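Local coordinates for protein thermosome subunit (Methanococcoides burtonii, PDB 3AQ1) that probably uses ATP binding and hydrolysis to help unfolded polypeptides fold, as group II chaperonins of the TCP-1 family do, at residues Asn150-Lys155 against Leu170-Glu175; Asp163-Asp168 against Leu326-Thr331; Gly299-Lys304 against Thr312-Cys317. One frame throughout, in Å; residues are numbered along the deposited sequence.

Interaction 1. Residues Asn150-Lys155 against Leu170-Glu175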
# COMPACT_ATOMS: atom_id res chain seq x y z
N ASN A 150 -5.38 -5.10 7.23
CA ASN A 150 -4.62 -5.67 8.33
C ASN A 150 -3.84 -4.67 9.19
O ASN A 150 -3.32 -5.04 10.23
CB ASN A 150 -3.68 -6.75 7.80
CG ASN A 150 -4.39 -8.06 7.53
OD1 ASN A 150 -5.40 -8.36 8.17
ND2 ASN A 150 -3.88 -8.84 6.59
N ILE A 151 -3.75 -3.42 8.77
CA ILE A 151 -3.16 -2.41 9.64
C ILE A 151 -4.06 -1.21 9.87
O ILE A 151 -4.54 -0.59 8.95
CB ILE A 151 -1.77 -1.98 9.17
CG1 ILE A 151 -0.83 -3.19 9.22
CG2 ILE A 151 -1.23 -0.85 10.05
CD1 ILE A 151 0.59 -2.90 8.85
N LYS A 152 -4.32 -0.92 11.14
CA LYS A 152 -5.03 0.29 11.50
C LYS A 152 -4.09 1.21 12.27
O LYS A 152 -3.39 0.77 13.18
CB LYS A 152 -6.26 -0.02 12.35
CG LYS A 152 -6.83 1.23 13.00
CD LYS A 152 -7.96 0.96 13.96
CE LYS A 152 -8.29 2.23 14.72
NZ LYS A 152 -9.68 2.22 15.22
N ILE A 153 -4.06 2.48 11.90
CA ILE A 153 -3.25 3.43 12.64
C ILE A 153 -4.17 4.27 13.50
O ILE A 153 -5.14 4.83 13.03
CB ILE A 153 -2.42 4.34 11.72
CG1 ILE A 153 -1.65 3.50 10.70
CG2 ILE A 153 -1.46 5.12 12.54
CD1 ILE A 153 -0.56 4.25 9.95
N GLU A 154 -3.87 4.29 14.79
CA GLU A 154 -4.64 5.06 15.76
C GLU A 154 -3.63 6.00 16.40
O GLU A 154 -2.68 5.55 17.06
CB GLU A 154 -5.28 4.15 16.81
CG GLU A 154 -6.05 4.88 17.89
CD GLU A 154 -7.38 5.39 17.38
OE1 GLU A 154 -7.89 4.77 16.42
OE2 GLU A 154 -7.90 6.40 17.91
N LYS A 155 -3.79 7.29 16.19
CA LYS A 155 -2.76 8.22 16.63
C LYS A 155 -2.98 8.70 18.06
O LYS A 155 -4.04 9.23 18.40
CB LYS A 155 -2.55 9.37 15.63
CG LYS A 155 -3.80 10.13 15.26
CD LYS A 155 -3.74 10.65 13.83
CE LYS A 155 -5.02 11.42 13.52
NZ LYS A 155 -5.14 11.74 12.07
N LEU A 170 -7.10 -5.23 17.47
CA LEU A 170 -7.78 -4.05 16.96
C LEU A 170 -8.15 -3.14 18.12
O LEU A 170 -8.80 -3.58 19.04
CB LEU A 170 -9.05 -4.46 16.22
CG LEU A 170 -9.87 -3.34 15.60
CD1 LEU A 170 -9.07 -2.69 14.51
CD2 LEU A 170 -11.19 -3.87 15.04
N VAL A 171 -7.73 -1.88 18.07
CA VAL A 171 -8.03 -0.91 19.13
C VAL A 171 -9.05 0.14 18.68
O VAL A 171 -8.90 0.73 17.63
CB VAL A 171 -6.75 -0.22 19.61
CG1 VAL A 171 -7.09 0.85 20.63
CG2 VAL A 171 -5.77 -1.24 20.21
N ILE A 172 -10.11 0.35 19.45
CA ILE A 172 -11.20 1.26 19.09
C ILE A 172 -11.24 2.37 20.12
O ILE A 172 -11.35 2.09 21.31
CB ILE A 172 -12.61 0.59 19.18
CG1 ILE A 172 -12.67 -0.69 18.38
CG2 ILE A 172 -13.72 1.54 18.73
CD1 ILE A 172 -12.24 -0.50 16.98
N ASP A 173 -11.16 3.61 19.67
CA ASP A 173 -11.24 4.74 20.59
C ASP A 173 -12.68 4.99 21.05
O ASP A 173 -13.30 5.98 20.67
CB ASP A 173 -10.67 5.99 19.95
CG ASP A 173 -10.44 7.09 20.94
OD1 ASP A 173 -10.32 6.76 22.13
OD2 ASP A 173 -10.39 8.28 20.53
N LYS A 174 -13.19 4.06 21.85
CA LYS A 174 -14.55 4.13 22.38
C LYS A 174 -14.57 3.43 23.73
O LYS A 174 -13.79 2.51 23.98
CB LYS A 174 -15.54 3.48 21.42
CG LYS A 174 -16.33 4.49 20.58
CD LYS A 174 -17.36 5.22 21.43
CE LYS A 174 -18.10 6.26 20.63
NZ LYS A 174 -17.23 7.45 20.40
N GLU A 175 -15.44 3.87 24.63
CA GLU A 175 -15.50 3.21 25.92
C GLU A 175 -16.84 2.52 26.14
O GLU A 175 -17.69 2.55 25.26
CB GLU A 175 -15.09 4.17 27.05
CG GLU A 175 -16.04 5.27 27.38
CD GLU A 175 -15.47 6.21 28.44
OE1 GLU A 175 -15.95 6.18 29.60
OE2 GLU A 175 -14.54 6.98 28.10
O HOH W 1 -11.06 4.23 16.78
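Lys152 and Val171 meet where two sheets of the chaperonin come together, at what is probably the junction between its intermediate and apical domains. Strand 151-155 belongs to the small sheet, strand 170-172 to the large one. The strands are not paired in one sheet. Their axes pass 8.2 Å apart at 36°, and side chains bridge the gap.

Lys152 does most of the bridging. Its CG lies anti to the backbone N (chi1 167°), and the chain runs extended from there toward the other strand. Lys152 NZ donates to Val171 O at 2.9 Å, in the plane of that carbonyl. Within its own strand, Lys152 NZ also forms a salt bridge to Glu154 OE1 at 3.3 Å. Its strongest polar partner is Asp271 on helix 269-279, which forms a salt bridge to Lys152 NZ. A water is the fourth polar partner of the ammonium. This water accepts from Lys152 NZ at 2.9 Å, accepts from Asp173 N at 3.0 Å, and donates to Glu154 OE1. The buried positive charge is therefore matched by two acidic groups, which would favour its staying protonated.

The lysine stem adds apolar contact. Lys152 CD touches Leu170 CD1 at 3.9 Å, the two side chains crossing at about a right angle. Glu154 OE2 lies 3.5 Å from Asp173 CB. The two carboxylates are near each other, Glu154 OE2 being 4.1 Å from Asp173 OD2, and their like charges probably repel somewhat. Asp173 is the centre of an inverse gamma turn, closed by the bond from Lys174 N to Ile172 O. The chain leaves its strand through this turn.

The whole is a buried lysine held by carboxylates, a carbonyl and a water, joining two sheets of the TCP-1 chaperonin fold.

Interaction 2. Residues Asp163-Asp168 against Leu326-Thr331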
# COMPACT_ATOMS: atom_id res chain seq x y z
N ASP A 163 7.48 5.26 21.95
CA ASP A 163 6.41 4.75 22.79
C ASP A 163 5.30 4.19 21.92
O ASP A 163 4.25 3.82 22.42
CB ASP A 163 5.82 5.86 23.67
CG ASP A 163 6.84 6.54 24.55
OD1 ASP A 163 7.82 5.87 24.97
OD2 ASP A 163 6.66 7.74 24.85
N SER A 164 5.50 4.15 20.61
CA SER A 164 4.48 3.57 19.75
C SER A 164 4.33 2.06 20.01
O SER A 164 5.31 1.37 20.29
CB SER A 164 4.76 3.87 18.27
OG SER A 164 4.50 5.24 18.00
N GLU A 165 3.11 1.56 19.96
CA GLU A 165 2.88 0.15 20.24
C GLU A 165 2.36 -0.61 19.03
O GLU A 165 1.66 -0.05 18.18
CB GLU A 165 1.91 -0.04 21.41
CG GLU A 165 2.38 0.50 22.73
CD GLU A 165 1.29 0.48 23.79
OE1 GLU A 165 0.73 1.55 24.12
OE2 GLU A 165 1.00 -0.62 24.28
N LEU A 166 2.69 -1.89 18.98
CA LEU A 166 2.10 -2.78 18.01
C LEU A 166 1.15 -3.72 18.73
O LEU A 166 1.58 -4.67 19.36
CB LEU A 166 3.18 -3.57 17.29
CG LEU A 166 3.04 -3.54 15.77
CD1 LEU A 166 3.22 -2.10 15.29
CD2 LEU A 166 4.05 -4.46 15.13
N ILE A 167 -0.14 -3.43 18.66
CA ILE A 167 -1.14 -4.26 19.31
C ILE A 167 -1.60 -5.37 18.39
O ILE A 167 -1.96 -5.11 17.24
CB ILE A 167 -2.37 -3.45 19.71
CG1 ILE A 167 -2.01 -2.48 20.84
CG2 ILE A 167 -3.52 -4.38 20.09
CD1 ILE A 167 -0.93 -2.98 21.75
N ASP A 168 -1.60 -6.60 18.89
CA ASP A 168 -1.99 -7.76 18.10
C ASP A 168 -3.47 -7.98 18.19
O ASP A 168 -3.93 -8.88 18.87
CB ASP A 168 -1.21 -9.01 18.52
CG ASP A 168 0.17 -9.08 17.88
OD1 ASP A 168 0.25 -8.98 16.63
OD2 ASP A 168 1.16 -9.23 18.62
N LEU A 326 -0.58 1.84 17.68
CA LEU A 326 -0.81 3.06 18.45
C LEU A 326 0.40 3.95 18.24
O LEU A 326 1.46 3.74 18.84
CB LEU A 326 -0.99 2.74 19.93
CG LEU A 326 -2.15 1.82 20.25
CD1 LEU A 326 -2.25 1.60 21.74
CD2 LEU A 326 -3.44 2.41 19.70
N LEU A 327 0.26 4.94 17.35
CA LEU A 327 1.35 5.83 16.98
C LEU A 327 1.48 7.02 17.93
O LEU A 327 0.53 7.79 18.10
CB LEU A 327 1.14 6.34 15.55
CG LEU A 327 2.21 7.23 14.93
CD1 LEU A 327 3.54 6.50 14.92
CD2 LEU A 327 1.80 7.61 13.52
N HIS A 328 2.65 7.17 18.54
CA HIS A 328 2.93 8.32 19.42
C HIS A 328 3.88 9.35 18.79
O HIS A 328 4.79 9.01 18.04
CB HIS A 328 3.51 7.84 20.75
CG HIS A 328 2.50 7.20 21.64
ND1 HIS A 328 2.28 5.84 21.66
CD2 HIS A 328 1.64 7.73 22.55
CE1 HIS A 328 1.33 5.56 22.53
NE2 HIS A 328 0.92 6.68 23.09
N GLY A 329 3.66 10.62 19.13
CA GLY A 329 4.52 11.72 18.71
C GLY A 329 4.57 12.79 19.79
O GLY A 329 3.80 12.72 20.75
N GLY A 330 5.46 13.77 19.65
CA GLY A 330 5.58 14.80 20.67
C GLY A 330 4.27 15.55 20.91
O GLY A 330 3.87 15.77 22.06
N THR A 331 3.61 15.93 19.82
CA THR A 331 2.43 16.79 19.87
C THR A 331 1.29 16.28 18.99
O THR A 331 1.45 15.35 18.22
CB THR A 331 2.75 18.22 19.35
OG1 THR A 331 2.86 18.19 17.92
CG2 THR A 331 4.05 18.73 19.94
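Ser164 and His328 are joined by a nearly straight hydrogen bond. His328 N donates to Ser164 OG at 2.7 Å, with an angle of 173° at the hydrogen. With OG anti to its own carbonyl carbon (chi1 -72°), the hydroxyl oxygen of Ser164 is placed at His328 N. It also has a weak hydrogen bond to Ile161 O. An alanine here would probably leave His328 N without its acceptor and Ile161 O without this weak bond.

Backbone bonds join the strands one residue further on. Glu165 and Leu326 form an antiparallel hydrogen-bonded pair. Glu165 N donates to Leu326 O, and Leu326 N donates to Glu165 O, both at 3.0 Å. Leu326 O also receives a CA-H...O contact from Ser164 CA at 3.2 Å.

Several side chains also touch. Leu326 CD1 lies 4.2 Å from Ile167 CG1 and 3.8 Å from Glu165 OE1. The CB of Leu327 leads away from 163-168, yet Leu327 CD1 comes within 3.5 Å of Ser164 OG. The His328 ring has Ser164 CA at its edge, in plane.

Strand 323-329 is the middle of a three-stranded sheet, between 165-167 and the parallel strand 151-157. Leu327 packs on Leu127 of helix 121-132 and on Leu338 and Leu342 of helix 332-355. Leu326 and Ile167 instead meet Tyr313 of the neighbouring sheet.

Interaction 3. Residues Gly299-Lys304 against Thr312-Cys317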
# COMPACT_ATOMS: atom_id res chain seq x y z
N GLY A 299 -10.51 -13.52 21.35
CA GLY A 299 -9.95 -13.96 22.61
C GLY A 299 -10.33 -13.07 23.78
O GLY A 299 -10.65 -13.56 24.87
N LEU A 300 -10.29 -11.76 23.57
CA LEU A 300 -10.46 -10.82 24.66
C LEU A 300 -10.98 -9.46 24.20
O LEU A 300 -10.52 -8.91 23.21
CB LEU A 300 -9.13 -10.65 25.42
CG LEU A 300 -9.04 -9.66 26.59
CD1 LEU A 300 -9.99 -10.03 27.71
CD2 LEU A 300 -7.62 -9.56 27.10
N VAL A 301 -11.94 -8.92 24.93
CA VAL A 301 -12.37 -7.56 24.75
C VAL A 301 -12.30 -6.87 26.10
O VAL A 301 -12.92 -7.33 27.04
CB VAL A 301 -13.78 -7.49 24.20
CG1 VAL A 301 -14.33 -6.07 24.35
CG2 VAL A 301 -13.78 -7.94 22.74
N GLU A 302 -11.52 -5.79 26.20
CA GLU A 302 -11.43 -5.05 27.46
C GLU A 302 -11.18 -3.57 27.27
O GLU A 302 -10.66 -3.14 26.25
CB GLU A 302 -10.34 -5.62 28.37
CG GLU A 302 -8.95 -5.42 27.88
CD GLU A 302 -7.91 -5.72 28.94
OE1 GLU A 302 -8.24 -5.59 30.15
OE2 GLU A 302 -6.77 -6.07 28.58
N GLU A 303 -11.60 -2.80 28.26
CA GLU A 303 -11.37 -1.36 28.31
C GLU A 303 -10.09 -1.12 29.09
O GLU A 303 -10.02 -1.43 30.28
CB GLU A 303 -12.55 -0.68 29.00
CG GLU A 303 -12.60 0.82 28.87
CD GLU A 303 -13.79 1.41 29.62
OE1 GLU A 303 -14.91 1.37 29.06
OE2 GLU A 303 -13.62 1.89 30.77
N LYS A 304 -9.07 -0.59 28.42
CA LYS A 304 -7.82 -0.22 29.08
C LYS A 304 -7.79 1.28 29.30
O LYS A 304 -8.36 2.04 28.50
CB LYS A 304 -6.59 -0.62 28.26
CG LYS A 304 -6.26 -2.11 28.27
CD LYS A 304 -4.82 -2.35 27.82
CE LYS A 304 -4.23 -3.61 28.47
NZ LYS A 304 -2.74 -3.68 28.36
N THR A 312 -11.15 0.73 23.80
CA THR A 312 -11.55 -0.68 23.75
C THR A 312 -10.60 -1.57 22.94
O THR A 312 -10.53 -1.45 21.73
CB THR A 312 -12.96 -0.84 23.20
OG1 THR A 312 -13.89 -0.27 24.12
CG2 THR A 312 -13.29 -2.30 23.04
N TYR A 313 -9.87 -2.45 23.63
CA TYR A 313 -8.96 -3.40 22.98
C TYR A 313 -9.65 -4.76 22.63
O TYR A 313 -10.24 -5.40 23.49
CB TYR A 313 -7.74 -3.66 23.87
CG TYR A 313 -6.79 -2.50 24.05
CD1 TYR A 313 -5.48 -2.57 23.57
CD2 TYR A 313 -7.18 -1.34 24.71
CE1 TYR A 313 -4.61 -1.52 23.73
CE2 TYR A 313 -6.31 -0.28 24.87
CZ TYR A 313 -5.03 -0.38 24.39
OH TYR A 313 -4.16 0.68 24.55
N VAL A 314 -9.55 -5.17 21.37
CA VAL A 314 -10.06 -6.46 20.92
C VAL A 314 -8.89 -7.32 20.43
O VAL A 314 -8.47 -7.20 19.30
CB VAL A 314 -11.07 -6.26 19.78
CG1 VAL A 314 -11.64 -7.58 19.35
CG2 VAL A 314 -12.18 -5.33 20.22
N THR A 315 -8.35 -8.16 21.30
CA THR A 315 -7.17 -8.97 20.99
C THR A 315 -7.48 -10.47 20.89
O THR A 315 -8.56 -10.93 21.26
CB THR A 315 -6.07 -8.79 22.05
OG1 THR A 315 -6.57 -9.20 23.32
CG2 THR A 315 -5.67 -7.35 22.15
N GLY A 316 -6.52 -11.24 20.40
CA GLY A 316 -6.69 -12.67 20.21
C GLY A 316 -7.76 -13.02 19.21
O GLY A 316 -8.34 -14.09 19.30
N CYS A 317 -8.01 -12.14 18.24
CA CYS A 317 -9.16 -12.29 17.34
C CYS A 317 -9.07 -13.50 16.44
O CYS A 317 -7.97 -13.97 16.13
CB CYS A 317 -9.38 -11.05 16.48
SG CYS A 317 -10.17 -9.68 17.30
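Glu302 O accepts from Tyr313 N at 2.8 Å, the shortest hydrogen bond between the two strands of this beta hairpin. The N lies nearly along the C=O axis, at 168°. Glu302 N returns a bond to Tyr313 O, completing the pair. Leu300 and Thr315 form the next hydrogen-bonded pair. Thr315 stands opposite two residues, Gly299 and Leu300, a classic beta bulge. There Gly299 N donates to Gly316 O at 3.0 Å, from above the carbonyl plane.

Side chains alternate between two faces. On one, Val301 CG2 meets Val314 CG2 at 4.0 Å, side by side, and Val301 CG1 touches Thr312 CG2. Phe243 of strand 241-244 packs against Val314 and Thr312 on this face. Thr312 OG1 is hydrogen-bonded to Lys174 O and Tyr262 OH.

On the opposite face, Leu300 CB lies 3.6 Å from Thr315 OG1. Near the turn of the hairpin, the Lys304 and Tyr313 side chains cross at about a right angle, the lysine passing over one face of the ring. Its charge gives at most a weak, long cation-pi attraction. The closer contact is CH-pi: Lys304 CD sits over the ring centre, 3.9 Å from the centroid of Tyr313.

In the fold
Interaction 1 is the buried contact of the three; interactions 2 and 3 are partly buried. Interactions 2 and 3 rest on backbone pairing, each within its own sheet, interaction 2 with a serine hydroxyl added, while interaction 1 spans the two sheets through side chains. It shares the small sheet with interaction 2, where Glu154 O and Leu327 N probably bond, 3.0 Å apart. It shares the large sheet with interaction 3, where Ile172 O and Thr312 N lie 2.8 Å apart. Charge dominates interaction 1 alone. Interactions 2 and 3 have centres about 17 Å apart, yet Ile167 CG2 lies 4.2 Å from Thr315 CG2.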